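PDB 3CJX: ChrR-like cupin domain-containing protein from Ralstonia eutropha, which is of unknown function but adopts a cupin-like beta fold related to the ChrR cupin domain. Local coordinates for residues 27-35 against 46-56; 34-44 against 135-143. All blocks are in the same frame, centred on the assembly; numbering follows the deposited sequence.

Interaction 1: 27-35 against 46-56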
ATOM      1  N   HIS A  27       3.429   9.778  -7.637  1.00 41.01           N
ATOM      2  CA  HIS A  27       2.007  10.119  -7.623  1.00 41.31           C
ATOM      3  C   HIS A  27       1.645  10.941  -6.406  1.00 40.43           C
ATOM      4  O   HIS A  27       1.477  10.415  -5.303  1.00 39.90           O
ATOM      5  CB  HIS A  27       1.135   8.870  -7.672  1.00 42.74           C
ATOM      6  CG  HIS A  27       1.300   8.083  -8.934  1.00 48.21           C
ATOM      7  ND1 HIS A  27       1.331   6.702  -8.963  1.00 51.15           N
ATOM      8  CD2 HIS A  27       1.499   8.491 -10.211  1.00 49.72           C
ATOM      9  CE1 HIS A  27       1.495   6.296 -10.211  1.00 51.33           C
ATOM     10  NE2 HIS A  27       1.614   7.363 -10.986  1.00 51.15           N
ATOM     11  N   GLU A  28       1.506  12.238  -6.636  1.00 39.90           N
ATOM     12  CA  GLU A  28       1.138  13.178  -5.600  1.00 39.57           C
ATOM     13  C   GLU A  28      -0.156  12.725  -4.906  1.00 38.77           C
ATOM     14  O   GLU A  28      -1.094  12.268  -5.558  1.00 39.62           O
ATOM     15  CB  GLU A  28       0.947  14.552  -6.249  1.00 40.04           C
ATOM     16  CG  GLU A  28       1.224  15.735  -5.351  1.00 45.23           C
ATOM     17  CD  GLU A  28       2.662  15.742  -4.816  1.00 51.71           C
ATOM     18  OE1 GLU A  28       3.554  15.114  -5.450  1.00 54.13           O
ATOM     19  OE2 GLU A  28       2.902  16.389  -3.766  1.00 49.48           O
ATOM     20  N   GLY A  29      -0.185  12.805  -3.583  1.00 37.78           N
ATOM     21  CA  GLY A  29      -1.369  12.441  -2.818  1.00 37.62           C
ATOM     22  C   GLY A  29      -1.368  11.050  -2.214  1.00 37.55           C
ATOM     23  O   GLY A  29      -2.211  10.744  -1.368  1.00 37.85           O
ATOM     24  N   THR A  30      -0.443  10.201  -2.646  1.00 37.40           N
ATOM     25  CA  THR A  30      -0.300   8.872  -2.073  1.00 37.23           C
ATOM     26  C   THR A  30       1.003   8.810  -1.264  1.00 37.37           C
ATOM     27  O   THR A  30       2.090   8.681  -1.826  1.00 38.47           O
ATOM     28  CB  THR A  30      -0.320   7.790  -3.156  1.00 37.36           C
ATOM     29  OG1 THR A  30      -1.535   7.894  -3.900  1.00 40.11           O
ATOM     30  CG2 THR A  30      -0.245   6.426  -2.540  1.00 33.50           C
ATOM     31  N   ASP A  31       0.878   8.935   0.055  1.00 37.18           N
ATOM     32  CA  ASP A  31       2.011   8.861   0.972  1.00 36.89           C
ATOM     33  C   ASP A  31       2.013   7.513   1.717  1.00 36.67           C
ATOM     34  O   ASP A  31       1.000   7.095   2.259  1.00 37.02           O
ATOM     35  CB  ASP A  31       1.918  10.021   1.948  1.00 36.95           C
ATOM     36  CG  ASP A  31       1.941  11.360   1.246  1.00 37.95           C
ATOM     37  OD1 ASP A  31       2.504  11.430   0.140  1.00 36.99           O
ATOM     38  OD2 ASP A  31       1.418  12.350   1.799  1.00 39.52           O
ATOM     39  N   ILE A  32       3.167   6.862   1.786  1.00 36.58           N
ATOM     40  CA  ILE A  32       3.278   5.520   2.361  1.00 36.13           C
ATOM     41  C   ILE A  32       4.271   5.449   3.485  1.00 36.22           C
ATOM     42  O   ILE A  32       5.262   6.204   3.514  1.00 35.96           O
ATOM     43  CB  ILE A  32       3.877   4.505   1.330  1.00 36.04           C
ATOM     44  CG1 ILE A  32       3.155   4.547   0.021  1.00 38.54           C
ATOM     45  CG2 ILE A  32       3.751   3.078   1.794  1.00 35.50           C
ATOM     46  CD1 ILE A  32       1.737   4.084   0.163  1.00 36.08           C
ATOM     47  N   PHE A  33       4.003   4.521   4.401  1.00 36.05           N
ATOM     48  CA  PHE A  33       4.957   4.152   5.423  1.00 35.90           C
ATOM     49  C   PHE A  33       5.068   2.624   5.320  1.00 35.25           C
ATOM     50  O   PHE A  33       4.138   1.923   5.690  1.00 35.75           O
ATOM     51  CB  PHE A  33       4.535   4.595   6.825  1.00 36.31           C
ATOM     52  CG  PHE A  33       5.688   4.683   7.786  1.00 35.39           C
ATOM     53  CD1 PHE A  33       6.493   3.570   8.029  1.00 37.62           C
ATOM     54  CD2 PHE A  33       5.983   5.867   8.423  1.00 36.33           C
ATOM     55  CE1 PHE A  33       7.556   3.634   8.881  1.00 35.17           C
ATOM     56  CE2 PHE A  33       7.041   5.944   9.289  1.00 38.03           C
ATOM     57  CZ  PHE A  33       7.831   4.816   9.525  1.00 37.86           C
ATOM     58  N   PRO A  34       6.201   2.107   4.817  1.00 34.99           N
ATOM     59  CA  PRO A  34       6.292   0.668   4.696  1.00 35.38           C
ATOM     60  C   PRO A  34       6.462   0.016   6.054  1.00 35.47           C
ATOM     61  O   PRO A  34       7.061   0.605   6.942  1.00 35.58           O
ATOM     62  CB  PRO A  34       7.555   0.472   3.851  1.00 35.68           C
ATOM     63  CG  PRO A  34       8.390   1.641   4.172  1.00 35.54           C
ATOM     64  CD  PRO A  34       7.448   2.768   4.390  1.00 34.67           C
ATOM     65  N   LEU A  35       5.900  -1.176   6.205  1.00 35.85           N
ATOM     66  CA  LEU A  35       5.992  -1.957   7.435  1.00 36.03           C
ATOM     67  C   LEU A  35       6.694  -3.299   7.165  1.00 35.14           C
ATOM     68  O   LEU A  35       7.772  -3.558   7.711  1.00 34.60           O
ATOM     69  CB  LEU A  35       4.593  -2.157   8.046  1.00 35.86           C
ATOM     70  CG  LEU A  35       3.821  -0.837   8.190  1.00 34.79           C
ATOM     71  CD1 LEU A  35       2.392  -1.052   8.658  1.00 29.66           C
ATOM     72  CD2 LEU A  35       4.597   0.079   9.141  1.00 27.23           C
HETATM   73  N   MSE A  46       1.417  -2.342   4.575  1.00 35.37           N
HETATM   74  CA  MSE A  46       1.745  -0.915   4.551  1.00 36.41           C
HETATM   75  C   MSE A  46       0.696  -0.033   5.209  1.00 35.80           C
HETATM   76  O   MSE A  46      -0.455  -0.415   5.357  1.00 36.28           O
HETATM   77  CB  MSE A  46       1.775  -0.418   3.107  1.00 37.79           C
HETATM   78  CG  MSE A  46       2.430  -1.299   2.051  1.00 44.45           C
HETATM   79 SE   MSE A  46       4.359  -1.274   2.114  0.75 51.40          SE
HETATM   80  CE  MSE A  46       4.805  -2.767   3.199  1.00 44.52           C
ATOM     81  N   ARG A  47       1.110   1.171   5.555  1.00 35.82           N
ATOM     82  CA  ARG A  47       0.223   2.225   6.015  1.00 35.75           C
ATOM     83  C   ARG A  47       0.235   3.220   4.881  1.00 36.09           C
ATOM     84  O   ARG A  47       1.323   3.582   4.413  1.00 36.24           O
ATOM     85  CB  ARG A  47       0.771   2.905   7.262  1.00 36.20           C
ATOM     86  CG  ARG A  47       0.359   2.280   8.544  1.00 37.09           C
ATOM     87  CD  ARG A  47      -0.948   2.796   9.131  1.00 37.77           C
ATOM     88  NE  ARG A  47      -0.929   4.194   9.561  1.00 39.10           N
ATOM     89  CZ  ARG A  47      -1.488   5.223   8.924  1.00 39.43           C
ATOM     90  NH1 ARG A  47      -2.148   5.067   7.784  1.00 42.26           N
ATOM     91  NH2 ARG A  47      -1.405   6.440   9.450  1.00 43.92           N
ATOM     92  N   ALA A  48      -0.946   3.633   4.411  1.00 35.95           N
ATOM     93  CA  ALA A  48      -1.053   4.653   3.357  1.00 35.78           C
ATOM     94  C   ALA A  48      -1.798   5.874   3.902  1.00 36.20           C
ATOM     95  O   ALA A  48      -2.647   5.747   4.782  1.00 36.27           O
ATOM     96  CB  ALA A  48      -1.758   4.101   2.127  1.00 34.21           C
ATOM     97  N   SER A  49      -1.447   7.053   3.400  1.00 36.86           N
ATOM     98  CA  SER A  49      -2.094   8.310   3.779  1.00 37.28           C
ATOM     99  C   SER A  49      -2.491   9.006   2.477  1.00 37.27           C
ATOM    100  O   SER A  49      -1.644   9.477   1.727  1.00 36.15           O
ATOM    101  CB  SER A  49      -1.174   9.186   4.622  1.00 36.48           C
ATOM    102  OG  SER A  49      -1.867  10.325   5.094  1.00 40.20           O
ATOM    103  N   PHE A  50      -3.794   9.037   2.213  1.00 38.13           N
ATOM    104  CA  PHE A  50      -4.310   9.582   0.977  1.00 37.70           C
ATOM    105  C   PHE A  50      -4.903  10.976   1.083  1.00 38.04           C
ATOM    106  O   PHE A  50      -5.671  11.271   1.995  1.00 38.95           O
ATOM    107  CB  PHE A  50      -5.376   8.667   0.437  1.00 37.25           C
ATOM    108  CG  PHE A  50      -4.889   7.298   0.108  1.00 34.46           C
ATOM    109  CD1 PHE A  50      -4.293   7.042  -1.111  1.00 33.55           C
ATOM    110  CD2 PHE A  50      -5.086   6.261   0.985  1.00 35.70           C
ATOM    111  CE1 PHE A  50      -3.876   5.785  -1.435  1.00 35.11           C
ATOM    112  CE2 PHE A  50      -4.663   4.986   0.673  1.00 37.44           C
ATOM    113  CZ  PHE A  50      -4.057   4.748  -0.542  1.00 35.70           C
ATOM    114  N   ALA A  51      -4.548  11.808   0.111  1.00 37.13           N
ATOM    115  CA  ALA A  51      -5.031  13.160   0.024  1.00 37.05           C
ATOM    116  C   ALA A  51      -6.441  13.130  -0.544  1.00 36.83           C
ATOM    117  O   ALA A  51      -6.814  12.164  -1.218  1.00 36.94           O
ATOM    118  CB  ALA A  51      -4.114  13.961  -0.896  1.00 36.18           C
ATOM    119  N   PRO A  52      -7.238  14.174  -0.267  1.00 36.27           N
ATOM    120  CA  PRO A  52      -8.572  14.242  -0.846  1.00 36.07           C
ATOM    121  C   PRO A  52      -8.561  14.399  -2.361  1.00 36.11           C
ATOM    122  O   PRO A  52      -7.597  14.886  -2.925  1.00 36.14           O
ATOM    123  CB  PRO A  52      -9.151  15.525  -0.241  1.00 37.05           C
ATOM    124  CG  PRO A  52      -8.318  15.834   0.946  1.00 36.16           C
ATOM    125  CD  PRO A  52      -6.963  15.319   0.621  1.00 36.52           C
ATOM    126  N   GLY A  53      -9.639  13.981  -3.006  1.00 36.82           N
ATOM    127  CA  GLY A  53      -9.813  14.137  -4.439  1.00 36.15           C
ATOM    128  C   GLY A  53      -9.022  13.216  -5.353  1.00 35.98           C
ATOM    129  O   GLY A  53      -8.812  13.537  -6.523  1.00 36.01           O
ATOM    130  N   LEU A  54      -8.588  12.074  -4.856  1.00 35.35           N
ATOM    131  CA  LEU A  54      -7.813  11.173  -5.701  1.00 36.15           C
ATOM    132  C   LEU A  54      -8.654  10.119  -6.377  1.00 36.00           C
ATOM    133  O   LEU A  54      -9.652   9.662  -5.845  1.00 36.21           O
ATOM    134  CB  LEU A  54      -6.724  10.450  -4.920  1.00 36.21           C
ATOM    135  CG  LEU A  54      -5.637  11.319  -4.294  1.00 39.48           C
ATOM    136  CD1 LEU A  54      -4.578  10.388  -3.732  1.00 35.37           C
ATOM    137  CD2 LEU A  54      -5.035  12.328  -5.302  1.00 33.80           C
ATOM    138  N   THR A  55      -8.230   9.777  -7.582  1.00 36.60           N
ATOM    139  CA  THR A  55      -8.803   8.704  -8.369  1.00 36.37           C
ATOM    140  C   THR A  55      -7.625   7.936  -8.940  1.00 36.39           C
ATOM    141  O   THR A  55      -6.983   8.378  -9.874  1.00 37.39           O
ATOM    142  CB  THR A  55      -9.668   9.228  -9.489  1.00 35.82           C
ATOM    143  OG1 THR A  55     -10.829   9.811  -8.914  1.00 34.59           O
ATOM    144  CG2 THR A  55     -10.091   8.100 -10.407  1.00 30.25           C
ATOM    145  N   LEU A  56      -7.314   6.806  -8.342  1.00 36.89           N
ATOM    146  CA  LEU A  56      -6.188   6.004  -8.798  1.00 37.39           C
ATOM    147  C   LEU A  56      -6.578   5.189 -10.018  1.00 37.44           C
ATOM    148  O   LEU A  56      -7.752   5.134 -10.386  1.00 36.00           O
ATOM    149  CB  LEU A  56      -5.700   5.095  -7.670  1.00 37.77           C
ATOM    150  CG  LEU A  56      -5.204   5.833  -6.432  1.00 39.22           C
ATOM    151  CD1 LEU A  56      -4.917   4.812  -5.352  1.00 38.90           C
ATOM    152  CD2 LEU A  56      -3.990   6.703  -6.757  1.00 38.38           C
TER
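Ile-32 and Ala-48 sit directly opposite each other on two antiparallel strands, and they show how a beta hairpin can separate a mainly apolar face from a mixed one. CD1 of Ile-32 reaches CB of Ala-48 at 4.0 Å. On the same face, the bent side chain of selenomethionine Met-46 folds back over the neighbouring strand, bringing its SE to 4.0 Å from CB of Pro-34. At the other end Thr-30 and Phe-50 lie side by side; with OG1 beside the backbone N (chi1 -57°), CG2 of Thr-30 lies anti to that nitrogen and comes within 3.8 Å of CE1 of Phe-50. Leu-54 and Leu-56 close over OG1 of Thr-30, and Phe-100 meets the Phe-50 ring.

The reverse face is looser and mixed. Asp-31 and Ser-49 are paired there, as are Phe-33 and Arg-47, but the functional ends turn to other partners: Ser-49 and Arg-47 to Glu-111, Asp-31 to the backbone N of Ala-23, and the Phe-33 ring edge-to-face with Phe-20. Towards the solvent, a type II turn from His-27 to Thr-30 leads into the strand, with Gly-29 at positive phi, while the carboxylate of exposed Glu-28 turns from the other strand.

Backbone bonds join the two strands. Ser-49 N gives to Asp-31 O at 2.7 Å, Phe-33 N to Arg-47 O at 2.8 Å, and Ala-51 N to Gly-29 O at 3.0 Å. The chemistry implies a division of labour: the backbone fixes the register, apolar side chains fill one face, and Glu-111 probably balances the charge of Arg-47.

Interaction 2: 34-44 against 135-143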
ATOM      1  N   PRO A  34       6.201   2.107   4.817  1.00 34.99           N
ATOM      2  CA  PRO A  34       6.292   0.668   4.696  1.00 35.38           C
ATOM      3  C   PRO A  34       6.462   0.016   6.054  1.00 35.47           C
ATOM      4  O   PRO A  34       7.061   0.605   6.942  1.00 35.58           O
ATOM      5  CB  PRO A  34       7.555   0.472   3.851  1.00 35.68           C
ATOM      6  CG  PRO A  34       8.390   1.641   4.172  1.00 35.54           C
ATOM      7  CD  PRO A  34       7.448   2.768   4.390  1.00 34.67           C
ATOM      8  N   LEU A  35       5.900  -1.176   6.205  1.00 35.85           N
ATOM      9  CA  LEU A  35       5.992  -1.957   7.435  1.00 36.03           C
ATOM     10  C   LEU A  35       6.694  -3.299   7.165  1.00 35.14           C
ATOM     11  O   LEU A  35       7.772  -3.558   7.711  1.00 34.60           O
ATOM     12  CB  LEU A  35       4.593  -2.157   8.046  1.00 35.86           C
ATOM     13  CG  LEU A  35       3.821  -0.837   8.190  1.00 34.79           C
ATOM     14  CD1 LEU A  35       2.392  -1.052   8.658  1.00 29.66           C
ATOM     15  CD2 LEU A  35       4.597   0.079   9.141  1.00 27.23           C
ATOM     16  N   PHE A  36       6.097  -4.113   6.290  1.00 34.88           N
ATOM     17  CA  PHE A  36       6.620  -5.436   5.952  1.00 35.08           C
ATOM     18  C   PHE A  36       6.607  -5.660   4.445  1.00 35.08           C
ATOM     19  O   PHE A  36       5.584  -5.471   3.816  1.00 33.83           O
ATOM     20  CB  PHE A  36       5.787  -6.518   6.645  1.00 34.98           C
ATOM     21  CG  PHE A  36       6.313  -7.901   6.447  1.00 33.30           C
ATOM     22  CD1 PHE A  36       7.250  -8.419   7.315  1.00 34.63           C
ATOM     23  CD2 PHE A  36       5.880  -8.681   5.390  1.00 34.02           C
ATOM     24  CE1 PHE A  36       7.746  -9.687   7.136  1.00 36.09           C
ATOM     25  CE2 PHE A  36       6.377  -9.946   5.202  1.00 32.87           C
ATOM     26  CZ  PHE A  36       7.304 -10.452   6.071  1.00 34.68           C
HETATM   27  N   MSE A  37       7.740  -6.082   3.875  1.00 35.89           N
HETATM   28  CA  MSE A  37       7.847  -6.328   2.426  1.00 36.77           C
HETATM   29  C   MSE A  37       8.560  -7.630   2.100  1.00 36.00           C
HETATM   30  O   MSE A  37       9.732  -7.804   2.426  1.00 36.58           O
HETATM   31  CB  MSE A  37       8.575  -5.187   1.755  1.00 35.97           C
HETATM   32  CG  MSE A  37       8.086  -3.875   2.238  1.00 38.72           C
HETATM   33 SE   MSE A  37       8.145  -2.567   0.887  0.75 40.93          SE
HETATM   34  CE  MSE A  37       6.503  -3.104  -0.002  1.00 37.57           C
ATOM     35  N   ASP A  38       7.840  -8.530   1.444  1.00 35.69           N
ATOM     36  CA  ASP A  38       8.346  -9.852   1.070  1.00 35.45           C
ATOM     37  C   ASP A  38       8.111 -10.025  -0.418  1.00 35.33           C
ATOM     38  O   ASP A  38       7.082 -10.561  -0.813  1.00 35.96           O
ATOM     39  CB  ASP A  38       7.608 -10.942   1.860  1.00 35.22           C
ATOM     40  CG  ASP A  38       8.117 -12.345   1.566  1.00 37.90           C
ATOM     41  OD1 ASP A  38       8.783 -12.550   0.521  1.00 38.22           O
ATOM     42  OD2 ASP A  38       7.841 -13.261   2.384  1.00 40.19           O
ATOM     43  N   PRO A  39       9.054  -9.561  -1.254  1.00 35.67           N
ATOM     44  CA  PRO A  39       8.913  -9.694  -2.707  1.00 36.68           C
ATOM     45  C   PRO A  39       8.874 -11.128  -3.221  1.00 37.57           C
ATOM     46  O   PRO A  39       8.340 -11.381  -4.302  1.00 39.33           O
ATOM     47  CB  PRO A  39      10.172  -9.023  -3.249  1.00 36.14           C
ATOM     48  CG  PRO A  39      10.707  -8.219  -2.136  1.00 36.51           C
ATOM     49  CD  PRO A  39      10.310  -8.889  -0.891  1.00 36.62           C
ATOM     50  N   TYR A  40       9.392 -12.055  -2.434  1.00 37.32           N
ATOM     51  CA  TYR A  40       9.511 -13.431  -2.855  1.00 38.06           C
ATOM     52  C   TYR A  40       8.188 -14.173  -2.675  1.00 38.65           C
ATOM     53  O   TYR A  40       7.822 -14.953  -3.539  1.00 40.28           O
ATOM     54  CB  TYR A  40      10.731 -14.052  -2.163  1.00 38.58           C
ATOM     55  CG  TYR A  40      11.889 -13.079  -2.306  1.00 38.26           C
ATOM     56  CD1 TYR A  40      12.482 -12.857  -3.549  1.00 39.15           C
ATOM     57  CD2 TYR A  40      12.309 -12.303  -1.232  1.00 39.82           C
ATOM     58  CE1 TYR A  40      13.502 -11.917  -3.712  1.00 39.59           C
ATOM     59  CE2 TYR A  40      13.325 -11.368  -1.381  1.00 41.81           C
ATOM     60  CZ  TYR A  40      13.914 -11.172  -2.622  1.00 41.54           C
ATOM     61  OH  TYR A  40      14.932 -10.247  -2.741  1.00 42.07           O
ATOM     62  N   ASN A  41       7.445 -13.900  -1.606  1.00 38.53           N
ATOM     63  CA  ASN A  41       6.102 -14.493  -1.444  1.00 38.06           C
ATOM     64  C   ASN A  41       5.009 -13.546  -1.868  1.00 37.79           C
ATOM     65  O   ASN A  41       3.827 -13.832  -1.661  1.00 38.29           O
ATOM     66  CB  ASN A  41       5.854 -14.872   0.000  1.00 37.71           C
ATOM     67  CG  ASN A  41       6.762 -15.936   0.452  1.00 37.32           C
ATOM     68  OD1 ASN A  41       7.178 -16.799  -0.341  1.00 38.69           O
ATOM     69  ND2 ASN A  41       7.107 -15.899   1.735  1.00 34.46           N
ATOM     70  N   GLY A  42       5.397 -12.411  -2.437  1.00 38.06           N
ATOM     71  CA  GLY A  42       4.429 -11.423  -2.882  1.00 38.68           C
ATOM     72  C   GLY A  42       3.532 -10.971  -1.745  1.00 39.00           C
ATOM     73  O   GLY A  42       2.338 -11.297  -1.719  1.00 39.71           O
ATOM     74  N   LEU A  43       4.102 -10.248  -0.785  1.00 38.30           N
ATOM     75  CA  LEU A  43       3.310  -9.753   0.340  1.00 38.49           C
ATOM     76  C   LEU A  43       3.832  -8.411   0.851  1.00 37.44           C
ATOM     77  O   LEU A  43       5.038  -8.242   1.012  1.00 36.42           O
ATOM     78  CB  LEU A  43       3.322 -10.792   1.461  1.00 38.42           C
ATOM     79  CG  LEU A  43       2.535 -10.433   2.717  1.00 40.99           C
ATOM     80  CD1 LEU A  43       1.039 -10.196   2.408  1.00 43.92           C
ATOM     81  CD2 LEU A  43       2.729 -11.563   3.698  1.00 42.77           C
HETATM   82  N   MSE A  44       2.935  -7.453   1.063  1.00 36.69           N
HETATM   83  CA  MSE A  44       3.337  -6.175   1.644  1.00 38.04           C
HETATM   84  C   MSE A  44       2.308  -5.740   2.649  1.00 36.45           C
HETATM   85  O   MSE A  44       1.120  -5.807   2.362  1.00 37.08           O
HETATM   86  CB  MSE A  44       3.409  -5.027   0.648  1.00 37.62           C
HETATM   87  CG  MSE A  44       3.557  -5.370  -0.764  1.00 40.48           C
HETATM   88 SE   MSE A  44       3.618  -3.716  -1.798  0.75 45.94          SE
HETATM   89  CE  MSE A  44       1.953  -3.938  -2.779  1.00 43.06           C
ATOM     90  N   ALA A 135       5.629  -6.380  -4.969  1.00 41.26           N
ATOM     91  CA  ALA A 135       6.389  -6.035  -3.769  1.00 40.45           C
ATOM     92  C   ALA A 135       7.797  -5.534  -4.124  1.00 39.82           C
ATOM     93  O   ALA A 135       8.311  -4.565  -3.548  1.00 40.85           O
ATOM     94  CB  ALA A 135       6.459  -7.234  -2.842  1.00 40.07           C
ATOM     95  N   GLY A 136       8.410  -6.184  -5.094  1.00 39.37           N
ATOM     96  CA  GLY A 136       9.738  -5.788  -5.531  1.00 39.37           C
ATOM     97  C   GLY A 136       9.777  -4.374  -6.084  1.00 39.08           C
ATOM     98  O   GLY A 136      10.649  -3.596  -5.715  1.00 39.92           O
ATOM     99  N   VAL A 137       8.826  -4.042  -6.959  1.00 38.39           N
ATOM    100  CA  VAL A 137       8.786  -2.719  -7.577  1.00 37.45           C
ATOM    101  C   VAL A 137       8.589  -1.636  -6.527  1.00 36.98           C
ATOM    102  O   VAL A 137       9.304  -0.626  -6.512  1.00 37.37           O
ATOM    103  CB  VAL A 137       7.662  -2.610  -8.657  1.00 38.17           C
ATOM    104  CG1 VAL A 137       7.437  -1.141  -9.061  1.00 35.22           C
ATOM    105  CG2 VAL A 137       7.980  -3.474  -9.886  1.00 35.78           C
ATOM    106  N   ILE A 138       7.626  -1.865  -5.641  1.00 37.04           N
ATOM    107  CA  ILE A 138       7.319  -0.921  -4.579  1.00 36.83           C
ATOM    108  C   ILE A 138       8.522  -0.756  -3.662  1.00 37.85           C
ATOM    109  O   ILE A 138       8.861   0.375  -3.288  1.00 39.62           O
ATOM    110  CB  ILE A 138       6.071  -1.317  -3.771  1.00 36.70           C
ATOM    111  CG1 ILE A 138       4.840  -1.394  -4.673  1.00 35.77           C
ATOM    112  CG2 ILE A 138       5.786  -0.280  -2.714  1.00 33.25           C
ATOM    113  CD1 ILE A 138       4.554  -0.100  -5.414  1.00 36.40           C
ATOM    114  N   LYS A 139       9.190  -1.859  -3.341  1.00 37.37           N
ATOM    115  CA  LYS A 139      10.386  -1.792  -2.498  1.00 37.40           C
ATOM    116  C   LYS A 139      11.460  -0.918  -3.131  1.00 37.46           C
ATOM    117  O   LYS A 139      12.097  -0.129  -2.440  1.00 37.55           O
ATOM    118  CB  LYS A 139      10.953  -3.186  -2.205  1.00 37.27           C
ATOM    119  CG  LYS A 139      12.041  -3.204  -1.113  1.00 35.22           C
ATOM    120  CD  LYS A 139      12.447  -4.639  -0.753  1.00 36.60           C
ATOM    121  CE  LYS A 139      13.466  -4.708   0.377  1.00 34.80           C
ATOM    122  NZ  LYS A 139      14.741  -3.978   0.076  1.00 37.04           N
ATOM    123  N   ASN A 140      11.669  -1.059  -4.437  1.00 37.69           N
ATOM    124  CA  ASN A 140      12.653  -0.207  -5.129  1.00 38.37           C
ATOM    125  C   ASN A 140      12.313   1.277  -4.968  1.00 37.67           C
ATOM    126  O   ASN A 140      13.207   2.071  -4.657  1.00 37.73           O
ATOM    127  CB  ASN A 140      12.816  -0.576  -6.610  1.00 38.47           C
ATOM    128  CG  ASN A 140      13.463  -1.946  -6.804  1.00 44.53           C
ATOM    129  OD1 ASN A 140      13.581  -2.739  -5.867  1.00 49.26           O
ATOM    130  ND2 ASN A 140      13.880  -2.227  -8.024  1.00 47.84           N
ATOM    131  N   TRP A 141      11.055   1.664  -5.170  0.50 35.83           N
ATOM    132  CA  TRP A 141      10.701   3.068  -4.975  0.50 33.91           C
ATOM    133  C   TRP A 141      10.910   3.455  -3.520  0.50 35.37           C
ATOM    134  O   TRP A 141      11.431   4.539  -3.240  0.50 36.23           O
ATOM    135  CB  TRP A 141       9.263   3.391  -5.382  0.50 31.25           C
ATOM    136  CG  TRP A 141       8.951   4.834  -5.136  0.50 26.85           C
ATOM    137  CD1 TRP A 141       9.163   5.875  -5.987  0.50 25.03           C
ATOM    138  CD2 TRP A 141       8.422   5.399  -3.937  0.50 23.07           C
ATOM    139  NE1 TRP A 141       8.777   7.050  -5.400  0.50 21.93           N
ATOM    140  CE2 TRP A 141       8.330   6.784  -4.137  0.50 18.36           C
ATOM    141  CE3 TRP A 141       8.017   4.864  -2.711  0.50 23.69           C
ATOM    142  CZ2 TRP A 141       7.840   7.637  -3.170  0.50 23.81           C
ATOM    143  CZ3 TRP A 141       7.527   5.708  -1.756  0.50 23.66           C
ATOM    144  CH2 TRP A 141       7.438   7.079  -1.985  0.50 25.42           C
ATOM    145  N   VAL A 142      10.512   2.576  -2.597  1.00 36.26           N
ATOM    146  CA  VAL A 142      10.681   2.860  -1.160  1.00 35.08           C
ATOM    147  C   VAL A 142      12.145   3.158  -0.817  1.00 35.93           C
ATOM    148  O   VAL A 142      12.456   4.203  -0.243  1.00 36.74           O
ATOM    149  CB  VAL A 142      10.193   1.683  -0.253  1.00 34.88           C
ATOM    150  CG1 VAL A 142      10.757   1.831   1.181  1.00 28.24           C
ATOM    151  CG2 VAL A 142       8.650   1.551  -0.277  1.00 29.67           C
ATOM    152  N   ASP A 143      13.037   2.250  -1.201  1.00 36.85           N
ATOM    153  CA  ASP A 143      14.462   2.401  -0.891  1.00 37.49           C
ATOM    154  C   ASP A 143      15.034   3.654  -1.542  1.00 38.29           C
ATOM    155  O   ASP A 143      15.893   4.308  -0.961  1.00 38.51           O
ATOM    156  CB  ASP A 143      15.254   1.156  -1.301  1.00 36.19           C
ATOM    157  CG  ASP A 143      14.938  -0.058  -0.434  1.00 37.50           C
ATOM    158  OD1 ASP A 143      14.610   0.128   0.766  1.00 35.74           O
ATOM    159  OD2 ASP A 143      15.046  -1.205  -0.955  1.00 39.97           O
TER
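Ala-135, at the start of the helix, sets its CB 3.5 Å from CA of Pro-39, just where strand 34-38 gives way to the turn. The same methyl meets CG of Met-44 at 4.0 Å, so it touches both the turn and the returning strand. Gly-136 follows, its backbone N near CB of Pro-39.

One turn on, Ile-138 is held by two selenomethionines whose side chains cross it at about a right angle. CE of Met-37 touches its CG2 at 4.0 Å, while SE of Met-44 rests on its CG1 at 3.9 Å. The first torsion of Ile-138 (chi1 -60°) splits the branches between them, CG2 lying anti to the backbone N. Lys-139 offers its backbone and the start of its side chain: SE of Met-37 lies over its CA, and its CD skirts the Pro-39 ring. Its amine runs on to OD2 of Asp-143, a salt bridge of 3.0 Å made on the syn lone pair, and Tyr-155 is hydrogen-bonded to the other carboxylate oxygen of Asp-143. Val-142 completes the apolar strip with CG1 at 3.8 Å from CG of Pro-34.

Across the interface the contacts are apolar; polar groups pair within a segment or with other parts of the chain. In the turn, OD1 of Asp-38 accepts the backbone N of Asn-41 at 2.9 Å, an Asx motif, and Gly-42 and Leu-43 form a G1 bulge opposite Asp-38. The whole is a helix laid across a beta hairpin: helix 135-148 directly follows strand 129-133 of one sheet and covers part of the other in this cupin-like fold.

How the interactions relate
From the N terminus, strand 30-38 runs out first, turns, and returns as strand 43-50; interaction 1 closes this short hairpin loop, with ten residues between its segments. Segment 34-44 covers the end of that strand, the turn and the start of the next, and its partner comes much later: the chain must build most of both sheets before segment 135-143, on helix 135-148, closes interaction 2, ninety residues on. The two contacts therefore cross along the sequence and share Pro-34 and Leu-35. They also touch in space, SE of Met-46 in interaction 1 lying 3.5 Å from CE of Met-37 in interaction 2. Together they tie the early hairpin both to itself and to the late helix.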